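Local coordinates for cytosol aminopeptidase (Coxiella burnetii, PDB 3IJ3), which probably acts as a manganese-dependent aminopeptidase of the M17 family, removing residues one at a time from the amino ends of peptides, at residues Gly257-Lys262 with Tyr312-Val317; Leu299-Glu304 with Val337-Ala342; Thr331-Arg336 with Leu417-Gln422; Asp356-Thr361 with His447-Ala452; Leu402-Arg407 with Ala431-Gln436. All blocks are in the same frame, centred on the assembly; numbering follows the deposited sequence. Where two conformers were deposited one is given.

Contact 1. Residues Gly257-Lys262 with Tyr312-Val317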
# COMPACT_ATOMS: atom_id res chain seq x y z
N GLY A 257 0.37 -0.01 18.73
CA GLY A 257 1.25 0.89 18.01
C GLY A 257 1.02 2.33 18.42
O GLY A 257 1.89 3.18 18.21
N GLY A 258 -0.12 2.60 19.06
CA GLY A 258 -0.47 3.98 19.42
C GLY A 258 -0.94 4.70 18.16
O GLY A 258 -1.39 4.06 17.19
N LEU A 259 -0.85 6.03 18.15
CA LEU A 259 -1.32 6.80 16.98
C LEU A 259 -0.65 6.34 15.66
O LEU A 259 -1.27 6.42 14.61
CB LEU A 259 -1.16 8.30 17.24
CG LEU A 259 -2.19 8.84 18.25
CD1 LEU A 259 -1.85 10.28 18.67
CD2 LEU A 259 -3.57 8.76 17.64
N ASP A 260 0.60 5.88 15.75
CA ASP A 260 1.31 5.27 14.61
C ASP A 260 0.87 3.79 14.64
O ASP A 260 1.64 2.87 14.93
CB ASP A 260 2.83 5.41 14.78
CG ASP A 260 3.30 6.83 14.62
OD1 ASP A 260 2.84 7.52 13.67
OD2 ASP A 260 4.17 7.29 15.41
N ILE A 261 -0.40 3.60 14.31
CA ILE A 261 -1.06 2.32 14.46
C ILE A 261 -0.48 1.23 13.60
O ILE A 261 -0.10 1.45 12.46
CB ILE A 261 -2.59 2.48 14.21
CG1 ILE A 261 -3.38 1.27 14.74
CG2 ILE A 261 -2.91 2.77 12.72
CD1 ILE A 261 -4.93 1.47 14.60
N LYS A 262 -0.39 0.03 14.18
CA LYS A 262 0.10 -1.12 13.45
C LYS A 262 -0.91 -1.60 12.38
O LYS A 262 -2.12 -1.31 12.43
CB LYS A 262 0.34 -2.29 14.44
CG LYS A 262 1.45 -2.08 15.43
CD LYS A 262 1.52 -3.22 16.44
CE LYS A 262 2.62 -3.02 17.46
NZ LYS A 262 3.98 -3.07 16.85
N TYR A 312 -0.27 9.60 23.62
CA TYR A 312 0.93 10.41 23.39
C TYR A 312 1.13 10.45 21.85
O TYR A 312 0.73 9.53 21.12
CB TYR A 312 2.12 9.92 24.23
CG TYR A 312 2.94 8.76 23.72
CD1 TYR A 312 4.32 8.80 23.81
CD2 TYR A 312 2.36 7.59 23.19
CE1 TYR A 312 5.11 7.75 23.38
CE2 TYR A 312 3.16 6.53 22.75
CZ TYR A 312 4.54 6.61 22.85
OH TYR A 312 5.37 5.60 22.43
N ARG A 313 1.71 11.54 21.37
CA ARG A 313 1.72 11.82 19.96
C ARG A 313 3.07 11.98 19.32
O ARG A 313 4.05 12.33 19.98
CB ARG A 313 1.04 13.18 19.75
CG ARG A 313 -0.26 13.40 20.51
CD ARG A 313 -0.58 14.91 20.62
NE ARG A 313 -1.73 15.19 21.48
CZ ARG A 313 -1.67 15.28 22.82
NH1 ARG A 313 -0.51 15.13 23.48
NH2 ARG A 313 -2.77 15.52 23.51
N PRO A 314 3.12 11.79 17.99
CA PRO A 314 4.34 12.11 17.25
C PRO A 314 4.66 13.56 17.49
O PRO A 314 3.77 14.40 17.42
CB PRO A 314 3.95 11.87 15.79
CG PRO A 314 2.86 10.80 15.87
CD PRO A 314 2.13 11.05 17.19
N GLY A 315 5.92 13.85 17.80
CA GLY A 315 6.32 15.22 18.06
C GLY A 315 6.27 15.57 19.54
O GLY A 315 6.87 16.56 19.96
N ASP A 316 5.56 14.78 20.34
CA ASP A 316 5.54 15.07 21.79
C ASP A 316 6.94 14.83 22.38
O ASP A 316 7.69 13.98 21.90
CB ASP A 316 4.50 14.24 22.55
CG ASP A 316 3.07 14.75 22.38
OD1 ASP A 316 2.87 15.88 21.84
OD2 ASP A 316 2.15 14.03 22.84
N VAL A 317 7.28 15.60 23.40
CA VAL A 317 8.55 15.42 24.11
C VAL A 317 8.21 14.89 25.49
O VAL A 317 7.47 15.52 26.25
CB VAL A 317 9.37 16.71 24.19
CG1 VAL A 317 10.62 16.48 25.06
CG2 VAL A 317 9.75 17.19 22.78
O HOH W 1 0.08 6.88 20.77
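L259 and P314 carry the packed half of this meeting between two loops. L259 CB lies 4.3 Å from P314 CD. The isobutyl group of L259 points toward the second loop, and its CD1 lies 3.6 Å from Y312 O. With CG opposite the carbonyl carbon (chi1 -73°), the same methyl of L259 comes to 4.0 Å from R313 CG. L259 and R313 lie side by side and point the same way. At the other end, P314 CG comes to 3.8 Å from D260 OD2. Here the pyrrolidine ring and the aspartate slide past each other in opposite directions.

The looser side is bridged by water. One molecule accepts from L259 N at 2.9 Å and passes a hydrogen to Y312 O at 2.8 Å. Beyond it, R313 to D316 form a type II turn. D316 OD2 takes R313 N from above the carboxylate plane. It takes R313 NH1 on its syn side, as a salt bridge of 2.9 Å. The same guanidinium forms salt bridges to E182 and E304 of a second subunit.

Van der Waals touches and one water join the loops directly. T331 bonds to polar groups of both: D260 OD2, G257 O and Y312 OH. The charges of R313 and D316 serve the turn and the subunit boundary. The contact therefore joins the loop after metal ligand D255 to an interface of the hexamer.

Contact 2. Residues Leu299-Glu304 with Val337-Ala342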
# COMPACT_ATOMS: atom_id res chain seq x y z
N LEU A 299 12.68 -5.22 37.81
CA LEU A 299 11.93 -4.03 37.45
C LEU A 299 11.17 -4.28 36.17
O LEU A 299 11.77 -4.63 35.13
CB LEU A 299 12.89 -2.84 37.27
CG LEU A 299 13.49 -2.28 38.55
CD1 LEU A 299 14.77 -1.47 38.25
CD2 LEU A 299 12.43 -1.41 39.26
N ILE A 300 9.84 -4.13 36.23
CA ILE A 300 8.98 -4.31 35.06
C ILE A 300 8.02 -3.13 34.87
O ILE A 300 7.10 -2.92 35.69
CB ILE A 300 8.13 -5.60 35.17
CG1 ILE A 300 9.01 -6.85 35.15
CG2 ILE A 300 7.06 -5.66 34.07
CD1 ILE A 300 8.26 -8.16 35.56
N PRO A 301 8.26 -2.31 33.83
CA PRO A 301 7.29 -1.29 33.46
C PRO A 301 6.13 -2.04 32.81
O PRO A 301 6.34 -2.81 31.84
CB PRO A 301 8.02 -0.40 32.47
CG PRO A 301 9.32 -1.03 32.19
CD PRO A 301 9.53 -2.18 33.07
N ALA A 302 4.92 -1.84 33.32
CA ALA A 302 3.73 -2.57 32.84
C ALA A 302 2.71 -1.56 32.33
O ALA A 302 2.18 -0.75 33.10
CB ALA A 302 3.18 -3.47 33.95
N VAL A 303 2.48 -1.59 31.03
CA VAL A 303 1.58 -0.64 30.39
C VAL A 303 0.87 -1.24 29.18
O VAL A 303 1.20 -2.36 28.74
CB VAL A 303 2.42 0.53 29.80
CG1 VAL A 303 3.41 1.16 30.80
CG2 VAL A 303 3.23 0.09 28.54
N GLU A 304 -0.15 -0.54 28.68
CA GLU A 304 -0.75 -0.87 27.39
C GLU A 304 -0.43 0.33 26.51
O GLU A 304 -0.51 1.47 26.99
CB GLU A 304 -2.29 -1.07 27.44
CG GLU A 304 -2.91 -1.44 26.02
CD GLU A 304 -4.38 -1.94 26.05
OE1 GLU A 304 -4.90 -2.17 27.17
OE2 GLU A 304 -5.03 -2.11 24.95
N VAL A 337 11.18 3.36 25.35
CA VAL A 337 10.82 4.56 26.15
C VAL A 337 10.50 4.16 27.61
O VAL A 337 11.04 4.77 28.56
CB VAL A 337 9.68 5.37 25.51
CG1 VAL A 337 9.24 6.56 26.40
CG2 VAL A 337 10.09 5.86 24.10
N VAL A 338 9.69 3.11 27.79
CA VAL A 338 9.35 2.68 29.15
C VAL A 338 10.55 2.04 29.82
O VAL A 338 10.77 2.24 31.03
CB VAL A 338 8.07 1.82 29.24
CG1 VAL A 338 6.90 2.59 28.53
CG2 VAL A 338 8.25 0.40 28.66
N LEU A 339 11.35 1.30 29.05
CA LEU A 339 12.57 0.68 29.60
C LEU A 339 13.58 1.72 30.07
O LEU A 339 14.30 1.48 31.03
CB LEU A 339 13.23 -0.25 28.57
CG LEU A 339 12.50 -1.56 28.34
CD1 LEU A 339 13.12 -2.31 27.15
CD2 LEU A 339 12.51 -2.43 29.60
N ALA A 340 13.65 2.86 29.39
CA ALA A 340 14.59 3.94 29.77
C ALA A 340 14.42 4.37 31.22
O ALA A 340 15.41 4.61 31.92
CB ALA A 340 14.43 5.16 28.83
N ASP A 341 13.17 4.48 31.67
CA ASP A 341 12.91 4.84 33.06
C ASP A 341 13.29 3.72 34.03
O ASP A 341 13.82 3.99 35.11
CB ASP A 341 11.45 5.21 33.27
CG ASP A 341 11.18 6.69 33.02
OD1 ASP A 341 12.12 7.44 32.69
OD2 ASP A 341 10.01 7.10 33.23
N ALA A 342 13.02 2.47 33.66
CA ALA A 342 13.37 1.34 34.53
C ALA A 342 14.89 1.26 34.63
O ALA A 342 15.43 1.02 35.70
CB ALA A 342 12.77 0.01 33.99
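This is an apolar strand-to-helix contact in the alpha/beta catalytic domain, inside a beta-alpha-beta crossover. L299, P301 and V303 of strand 295-305 meet V338, L339 and A342 of helix 335-347. The chain goes on from this helix to strand 353-359, which belongs to the same central sheet. Strand 244-252 lies between strands 295-305 and 353-359 and runs parallel to both. A long insertion separates strand 295-305 from the helix.

The segments run roughly antiparallel, but well tilted (145°). Their axes approach to 8.2 Å. L299, P301 and V303 all point toward the helix. I300 and A302 point to the other face of the sheet, where helix 186-200 packs on them.

P301 is the centre. Its ring sits in the angle between V338 and A342, one helical turn apart. P301 CB lies 3.9 Å from V338 CG2, and P301 CD lies 4.0 Å from A342 CB. V338 presents CG2 from between its backbone N and carbonyl carbon (chi1 -53°, measured to CG1). L339 points off the line of contact, but its end swings back, and CD2 reaches P301 CG at 4.3 Å. V303 marks the looser end, with its CG1 at 4.4 Å from V338 CG1. Helix 217-223 adds I219 against P301 and V303, and V222 against V338. V248 of the neighbouring strand touches L339 and A342.

At the far end L299 CB packs on A342 CB, and L299 CD1 rests 3.6 Å from A342 O.

Contact 3. Residues Thr331-Arg336 with Leu417-Gln422. With LI (lithium ion), chain C; SO4 (sulfate ion), chain D; SO4 (sulfate ion), chain F.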
# COMPACT_ATOMS: atom_id res chain seq x y z
N THR A 331 5.33 6.41 17.75
CA THR A 331 4.66 5.99 18.99
C THR A 331 4.73 4.47 19.21
O THR A 331 4.49 3.98 20.31
CB THR A 331 3.17 6.41 19.02
OG1 THR A 331 2.47 5.75 17.97
CG2 THR A 331 3.01 7.91 18.89
N ASP A 332 5.09 3.74 18.15
CA ASP A 332 5.19 2.28 18.18
C ASP A 332 6.62 1.82 18.60
O ASP A 332 6.89 0.64 18.63
CB ASP A 332 4.77 1.73 16.83
CG ASP A 332 4.59 0.20 16.82
OD1 ASP A 332 4.37 -0.41 17.87
OD2 ASP A 332 4.64 -0.38 15.72
N ALA A 333 7.52 2.76 18.90
CA ALA A 333 8.85 2.40 19.47
C ALA A 333 8.74 2.78 20.95
O ALA A 333 9.55 3.51 21.51
CB ALA A 333 10.01 3.17 18.77
N GLU A 334 7.70 2.27 21.60
CA GLU A 334 7.36 2.62 23.00
C GLU A 334 8.11 1.80 24.04
O GLU A 334 8.29 2.23 25.19
CB GLU A 334 5.84 2.42 23.25
CG GLU A 334 5.33 0.99 23.59
CD GLU A 334 5.53 -0.03 22.49
OE1 GLU A 334 5.61 0.38 21.32
OE2 GLU A 334 5.63 -1.24 22.79
N GLY A 335 8.50 0.59 23.67
CA GLY A 335 9.17 -0.32 24.62
C GLY A 335 10.45 0.27 25.17
O GLY A 335 10.71 0.21 26.38
N ARG A 336 11.25 0.81 24.29
CA ARG A 336 12.53 1.42 24.72
C ARG A 336 12.29 2.64 25.61
O ARG A 336 13.10 2.94 26.48
CB ARG A 336 13.36 1.77 23.50
CG ARG A 336 12.85 2.93 22.68
CD ARG A 336 13.38 2.96 21.24
NE ARG A 336 12.92 1.83 20.46
CZ ARG A 336 13.18 1.67 19.15
NH1 ARG A 336 13.91 2.56 18.47
NH2 ARG A 336 12.74 0.61 18.52
N LEU A 417 17.18 13.54 22.42
CA LEU A 417 17.23 12.52 21.38
C LEU A 417 15.82 12.11 20.98
O LEU A 417 14.87 12.46 21.63
CB LEU A 417 17.98 11.27 21.82
CG LEU A 417 17.38 10.39 22.89
CD1 LEU A 417 18.17 9.03 22.98
CD2 LEU A 417 17.33 11.11 24.25
N THR A 418 15.72 11.42 19.86
CA THR A 418 14.45 10.88 19.41
C THR A 418 14.38 9.44 19.86
O THR A 418 15.39 8.88 20.29
CB THR A 418 14.31 10.90 17.89
OG1 THR A 418 15.31 10.06 17.30
CG2 THR A 418 14.42 12.32 17.32
N ASN A 419 13.19 8.84 19.78
CA ASN A 419 13.09 7.43 20.13
C ASN A 419 13.22 6.50 18.93
O ASN A 419 13.33 5.32 19.13
CB ASN A 419 11.82 7.08 20.90
CG ASN A 419 10.59 7.16 20.08
OD1 ASN A 419 10.46 8.01 19.20
ND2 ASN A 419 9.59 6.29 20.40
N SER A 420 13.23 7.01 17.71
CA SER A 420 13.36 6.13 16.55
C SER A 420 14.18 6.79 15.49
O SER A 420 14.28 8.02 15.44
CB SER A 420 12.01 5.74 15.94
OG SER A 420 11.42 6.88 15.35
N SER A 421 14.72 5.97 14.59
CA SER A 421 15.60 6.48 13.55
C SER A 421 14.92 7.00 12.31
O SER A 421 13.71 6.83 12.08
CB SER A 421 16.76 5.48 13.23
OG SER A 421 16.34 4.16 12.92
N GLN A 422 15.73 7.70 11.54
CA GLN A 422 15.32 8.36 10.32
C GLN A 422 15.01 7.40 9.15
O GLN A 422 14.32 7.75 8.20
CB GLN A 422 16.45 9.34 9.92
CG GLN A 422 16.97 10.21 11.09
CD GLN A 422 18.17 11.08 10.71
OE1 GLN A 422 18.68 11.02 9.58
NE2 GLN A 422 18.64 11.90 11.66
LI LI C . 5.89 -2.72 21.57
S SO4 D . 10.35 -1.05 21.10
O1 SO4 D . 8.91 -0.84 21.11
O2 SO4 D . 10.95 0.21 21.57
O3 SO4 D . 10.62 -2.19 21.97
O4 SO4 D . 10.83 -1.33 19.73
S SO4 F . 13.94 1.87 14.90
O1 SO4 F . 12.79 1.65 14.02
O2 SO4 F . 13.84 3.17 15.57
O3 SO4 F . 14.11 0.83 15.89
O4 SO4 F . 15.14 1.87 14.05
O HOH W 2 6.93 -2.20 20.05
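The flat guanidinium of R336 meets N419 O obliquely and has A333 CB over the centre of one face, 3.5 Å above the plane. Two sulfates, probably from the crystallisation liquor, lie at its edge. One takes hydrogen bonds from NE and NH2, the other from NH1 and NH2. The NE bond of R336 to O2 of the first sulfate is 2.8 Å long. The bend at chi3 (65°) turns the group between the two anions.

R336 NH1 also gives a weak hydrogen bond of 2.9 Å to N419 O. The firmer link is N419 ND2 to A333 O, 3.0 Å long, arriving from above the carbonyl plane. N419 is held further by T329 N and N330 O. S421 grips the second sulfate through its N and OG.

E334 OE2 binds lithium at 1.9 Å. D255 and D273 also bind the ion, and K250 belongs to the same site. A water on the metal lies where it can donate to sulfate O1 or D332 O.

Segment 331-336 lies within the cytosol aminopeptidase signature. It sets an anion pocket beside the metal, consistent with the bicarbonate site of related leucine aminopeptidases. R336 and K250 bring positive charge. G335 N and R336 N, near the start of helix 335-347, add hydrogen bonds. Together they would favour an anion.

Contact 4. Residues Asp356-Thr361 with His447-Ala452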
# COMPACT_ATOMS: atom_id res chain seq x y z
N ASP A 356 18.44 -6.76 30.65
CA ASP A 356 17.07 -6.47 30.21
C ASP A 356 16.62 -7.41 29.09
O ASP A 356 17.43 -7.93 28.31
CB ASP A 356 16.83 -4.99 29.88
CG ASP A 356 17.32 -4.57 28.54
OD1 ASP A 356 16.71 -5.00 27.52
OD2 ASP A 356 18.24 -3.71 28.49
N PHE A 357 15.32 -7.65 29.07
CA PHE A 357 14.67 -8.51 28.07
C PHE A 357 13.56 -7.69 27.45
O PHE A 357 12.73 -7.11 28.17
CB PHE A 357 14.06 -9.74 28.71
CG PHE A 357 15.07 -10.70 29.29
CD1 PHE A 357 15.63 -11.68 28.49
CD2 PHE A 357 15.42 -10.61 30.61
CE1 PHE A 357 16.54 -12.58 29.02
CE2 PHE A 357 16.37 -11.50 31.15
CZ PHE A 357 16.91 -12.48 30.36
N SER A 358 13.57 -7.63 26.14
CA SER A 358 12.59 -6.87 25.40
C SER A 358 12.16 -7.63 24.17
O SER A 358 12.94 -8.31 23.57
CB SER A 358 13.21 -5.53 25.01
OG SER A 358 12.25 -4.69 24.43
N THR A 359 10.89 -7.55 23.83
CA THR A 359 10.40 -8.21 22.62
C THR A 359 10.52 -7.32 21.40
O THR A 359 10.32 -6.07 21.44
CB THR A 359 8.95 -8.66 22.74
OG1 THR A 359 8.17 -7.60 23.33
CG2 THR A 359 8.86 -9.92 23.60
N LEU A 360 10.85 -7.97 20.29
CA LEU A 360 10.98 -7.33 18.99
C LEU A 360 9.62 -7.10 18.37
O LEU A 360 8.75 -7.97 18.50
CB LEU A 360 11.70 -8.27 18.02
CG LEU A 360 13.18 -8.46 18.26
CD1 LEU A 360 13.76 -9.65 17.58
CD2 LEU A 360 13.86 -7.14 17.82
N THR A 361 9.44 -5.97 17.69
CA THR A 361 8.19 -5.71 16.92
C THR A 361 8.55 -5.18 15.52
O THR A 361 9.44 -4.32 15.38
CB THR A 361 7.25 -4.73 17.64
OG1 THR A 361 7.91 -3.45 17.78
CG2 THR A 361 6.85 -5.29 19.03
N HIS A 447 21.47 -6.50 27.04
CA HIS A 447 20.11 -6.28 26.54
C HIS A 447 19.80 -7.38 25.54
O HIS A 447 20.54 -7.58 24.57
CB HIS A 447 20.03 -4.91 25.88
CG HIS A 447 18.87 -4.72 24.96
ND1 HIS A 447 17.57 -4.56 25.40
CD2 HIS A 447 18.82 -4.60 23.61
CE1 HIS A 447 16.77 -4.42 24.36
NE2 HIS A 447 17.51 -4.41 23.26
N PHE A 448 18.68 -8.06 25.77
CA PHE A 448 18.22 -9.11 24.92
C PHE A 448 16.96 -8.71 24.17
O PHE A 448 15.96 -8.26 24.80
CB PHE A 448 17.88 -10.39 25.71
CG PHE A 448 19.08 -11.13 26.18
CD1 PHE A 448 19.65 -12.10 25.38
CD2 PHE A 448 19.64 -10.88 27.41
CE1 PHE A 448 20.77 -12.79 25.81
CE2 PHE A 448 20.76 -11.58 27.85
CZ PHE A 448 21.32 -12.52 27.05
N ASP A 449 17.01 -8.81 22.85
CA ASP A 449 15.84 -8.59 21.99
C ASP A 449 15.40 -10.00 21.63
O ASP A 449 16.17 -10.78 21.04
CB ASP A 449 16.16 -7.80 20.74
CG ASP A 449 16.38 -6.34 21.02
OD1 ASP A 449 15.73 -5.83 21.94
OD2 ASP A 449 17.21 -5.71 20.31
N ILE A 450 14.17 -10.33 22.00
CA ILE A 450 13.64 -11.69 21.77
C ILE A 450 12.28 -11.67 21.06
O ILE A 450 11.54 -10.69 21.16
CB ILE A 450 13.48 -12.42 23.13
CG1 ILE A 450 12.50 -11.67 24.03
CG2 ILE A 450 14.83 -12.59 23.84
CD1 ILE A 450 12.17 -12.39 25.35
N PHE A 451 11.96 -12.75 20.36
CA PHE A 451 10.66 -12.83 19.68
C PHE A 451 9.58 -13.43 20.63
O PHE A 451 8.41 -13.06 20.56
CB PHE A 451 10.83 -13.59 18.38
CG PHE A 451 9.60 -13.63 17.53
CD1 PHE A 451 9.12 -12.48 16.94
CD2 PHE A 451 8.96 -14.82 17.27
CE1 PHE A 451 7.99 -12.51 16.15
CE2 PHE A 451 7.83 -14.83 16.46
CZ PHE A 451 7.36 -13.68 15.91
N ALA A 452 9.99 -14.35 21.51
CA ALA A 452 9.14 -14.93 22.56
C ALA A 452 7.91 -15.66 22.06
O ALA A 452 6.91 -15.70 22.75
CB ALA A 452 8.73 -13.82 23.57
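H447 ND1 and D356 OD1 are modelled 2.3 Å apart, so close that the exact length is doubtful. The pair is a His-carboxylate hydrogen bond between neighbouring parallel strands of the central sheet of the catalytic domain. D356 CG sits at the edge of the imidazole, and the carboxylate is turned 48° from the ring plane. W445 NE1 donates to the other oxygen, OD2, which would help fix the carboxylate's rotation.

Strands 353-359 and 445-454 are paired here by four backbone bonds. F448 N and I450 N donate to D356 O and S358 O. S358 N and L360 N return bonds to F448 O and I450 O. S358 N to F448 O is 2.8 Å long.

D356, S358, H447 and D449 line one face. F357, T359, F448 and I450 line the other, where helix 275-289 covers F357 and I450. The two phenyl rings are near parallel, 13° apart, but slid until they barely overlap. F357 CD1 instead meets F448 CB at 3.8 Å.

Where the strands end, T359 OG1 bonds to metal ligand D273, which links the end of strand 353-359 to the metal site. L360 folds across D449 at about a right angle, its CD2 lying 3.8 Å from D449 CB.

Contact 5. Residues Leu402-Arg407 with Ala431-Gln436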
# COMPACT_ATOMS: atom_id res chain seq x y z
N LEU A 402 26.61 -2.37 19.46
CA LEU A 402 26.21 -1.03 19.88
C LEU A 402 27.12 -0.13 19.02
O LEU A 402 28.15 0.39 19.49
CB LEU A 402 26.40 -0.85 21.39
CG LEU A 402 25.44 -1.58 22.31
CD1 LEU A 402 25.95 -1.67 23.75
CD2 LEU A 402 24.05 -0.96 22.26
N PHE A 403 26.77 -0.03 17.72
CA PHE A 403 27.58 0.67 16.72
C PHE A 403 27.41 2.18 16.90
O PHE A 403 26.42 2.75 16.47
CB PHE A 403 27.21 0.20 15.33
CG PHE A 403 28.15 0.63 14.27
CD1 PHE A 403 29.47 0.22 14.29
CD2 PHE A 403 27.72 1.42 13.21
CE1 PHE A 403 30.35 0.61 13.30
CE2 PHE A 403 28.60 1.81 12.21
CZ PHE A 403 29.90 1.41 12.26
N GLN A 404 28.42 2.79 17.51
CA GLN A 404 28.33 4.19 17.94
C GLN A 404 28.01 5.23 16.86
O GLN A 404 27.29 6.17 17.17
CB GLN A 404 29.55 4.58 18.78
CG GLN A 404 29.72 3.68 20.04
CD GLN A 404 28.60 3.87 21.04
OE1 GLN A 404 28.38 4.97 21.54
NE2 GLN A 404 27.89 2.79 21.35
N PRO A 405 28.51 5.06 15.61
CA PRO A 405 28.14 6.06 14.60
C PRO A 405 26.65 6.20 14.36
O PRO A 405 26.18 7.28 13.94
CB PRO A 405 28.88 5.56 13.33
CG PRO A 405 30.08 4.83 13.89
CD PRO A 405 29.51 4.11 15.09
N TYR A 406 25.88 5.15 14.64
CA TYR A 406 24.44 5.23 14.44
C TYR A 406 23.69 6.06 15.51
O TYR A 406 22.49 6.26 15.39
CB TYR A 406 23.81 3.86 14.30
CG TYR A 406 24.29 3.05 13.11
CD1 TYR A 406 24.88 3.65 12.00
CD2 TYR A 406 24.00 1.67 13.04
CE1 TYR A 406 25.27 2.89 10.89
CE2 TYR A 406 24.36 0.93 11.93
CZ TYR A 406 24.99 1.52 10.88
OH TYR A 406 25.36 0.78 9.79
N ARG A 407 24.38 6.52 16.54
CA ARG A 407 23.75 7.41 17.51
C ARG A 407 23.23 8.64 16.79
O ARG A 407 22.25 9.24 17.24
CB ARG A 407 24.72 7.80 18.62
CG ARG A 407 24.92 6.67 19.64
CD ARG A 407 26.06 6.97 20.60
NE ARG A 407 25.89 8.19 21.39
CZ ARG A 407 25.60 8.24 22.70
NH1 ARG A 407 25.41 7.15 23.45
NH2 ARG A 407 25.50 9.44 23.29
N ALA A 431 17.36 0.56 18.68
CA ALA A 431 16.71 0.44 19.98
C ALA A 431 17.71 0.27 21.14
O ALA A 431 17.59 0.88 22.22
CB ALA A 431 15.72 -0.70 19.99
N ALA A 432 18.70 -0.58 20.90
CA ALA A 432 19.74 -0.85 21.86
C ALA A 432 20.57 0.40 22.11
O ALA A 432 20.93 0.67 23.26
CB ALA A 432 20.63 -2.03 21.36
N LEU A 433 20.89 1.15 21.05
CA LEU A 433 21.69 2.40 21.22
C LEU A 433 20.89 3.42 21.99
O LEU A 433 21.44 4.22 22.74
CB LEU A 433 22.11 3.06 19.89
CG LEU A 433 23.22 2.49 19.07
CD1 LEU A 433 23.27 3.24 17.70
CD2 LEU A 433 24.57 2.54 19.80
N PHE A 434 19.57 3.43 21.78
CA PHE A 434 18.71 4.33 22.53
C PHE A 434 18.86 4.03 24.05
O PHE A 434 19.15 4.91 24.85
CB PHE A 434 17.25 4.16 22.11
CG PHE A 434 16.30 5.02 22.90
CD1 PHE A 434 16.00 6.33 22.49
CD2 PHE A 434 15.76 4.55 24.06
CE1 PHE A 434 15.14 7.13 23.24
CE2 PHE A 434 14.90 5.34 24.83
CZ PHE A 434 14.58 6.64 24.42
N LEU A 435 18.67 2.78 24.42
CA LEU A 435 18.76 2.36 25.80
C LEU A 435 20.13 2.65 26.42
O LEU A 435 20.22 2.97 27.61
CB LEU A 435 18.40 0.88 25.94
CG LEU A 435 16.93 0.49 25.62
CD1 LEU A 435 16.80 -1.03 25.55
CD2 LEU A 435 16.02 1.07 26.65
N GLN A 436 21.19 2.55 25.62
CA GLN A 436 22.53 2.79 26.10
C GLN A 436 22.68 4.21 26.64
O GLN A 436 23.53 4.45 27.48
CB GLN A 436 23.57 2.52 25.02
CG GLN A 436 24.98 2.61 25.51
CD GLN A 436 25.99 2.23 24.46
OE1 GLN A 436 25.77 2.42 23.25
NE2 GLN A 436 27.13 1.70 24.90
O HOH W 3 24.24 4.83 22.54
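L433 fills the apolar centre of this contact. Its side chain lies among L402, F403, Q404, Y406 and R407. L433 CD1 comes to 3.5 Å from Y406 CB and meets F403 through its carbonyl O, at 3.4 Å. The other methyl, CD2, faces the backbone of L402, with L402 C at 3.8 Å. One step along the helix, L402 CD2 touches A432 CB at 3.7 Å. L402 CD1 meets the end of Q436, coming from the opposite direction. Y406 OH bonds to L368 and N371 of a fourth subunit.

The polar edge begins with two glutamines. Q436 stretches out from the helix with its CG on the far side from the backbone N (chi1 -174°). Q404 bends back at chi2 (-66°) to meet it. Their amide planes stand 83° apart. Q404 NE2 donates to Q436 OE1 over 2.9 Å, with the acceptor in the plane of the Q404 amide. Its second bond goes to L402 O at 3.0 Å, and the two bonds fix the rotation of the amide. Q404 OE1 bonds to a tetraethylene glycol, probably from the crystallisation liquor. A water adds a further bridge. It accepts from R407 NH1 at 2.8 Å and donates to L433 O and Q436 OE1.

F376 of strand 374-377 touches L402 and A432. Strand 445-454 packs on A432, L435 and Q436. Helix 335-347 sets R336 against A431 and F434, and L339 and L343 against L435.

Contact 1 closes the first loop, from the metal-ligand region near D255 to the turn at 312-317. Contact 2 opens inside that loop and ends beyond it, so the two cross. Contact 3 starts after contact 1 has closed, but its first segment lies within the loop of contact 2, and these also cross. T331 joins contact 3 to contact 1. The long loop of contact 3 then crosses contacts 4 and 5. Contact 5 is nested within contact 4. L435 packs on both H447 and L339, linking contacts 4, 5 and 2. Together they tie the central sheet, helices 335-347 and 427-436, and the metal-site loops into one catalytic domain.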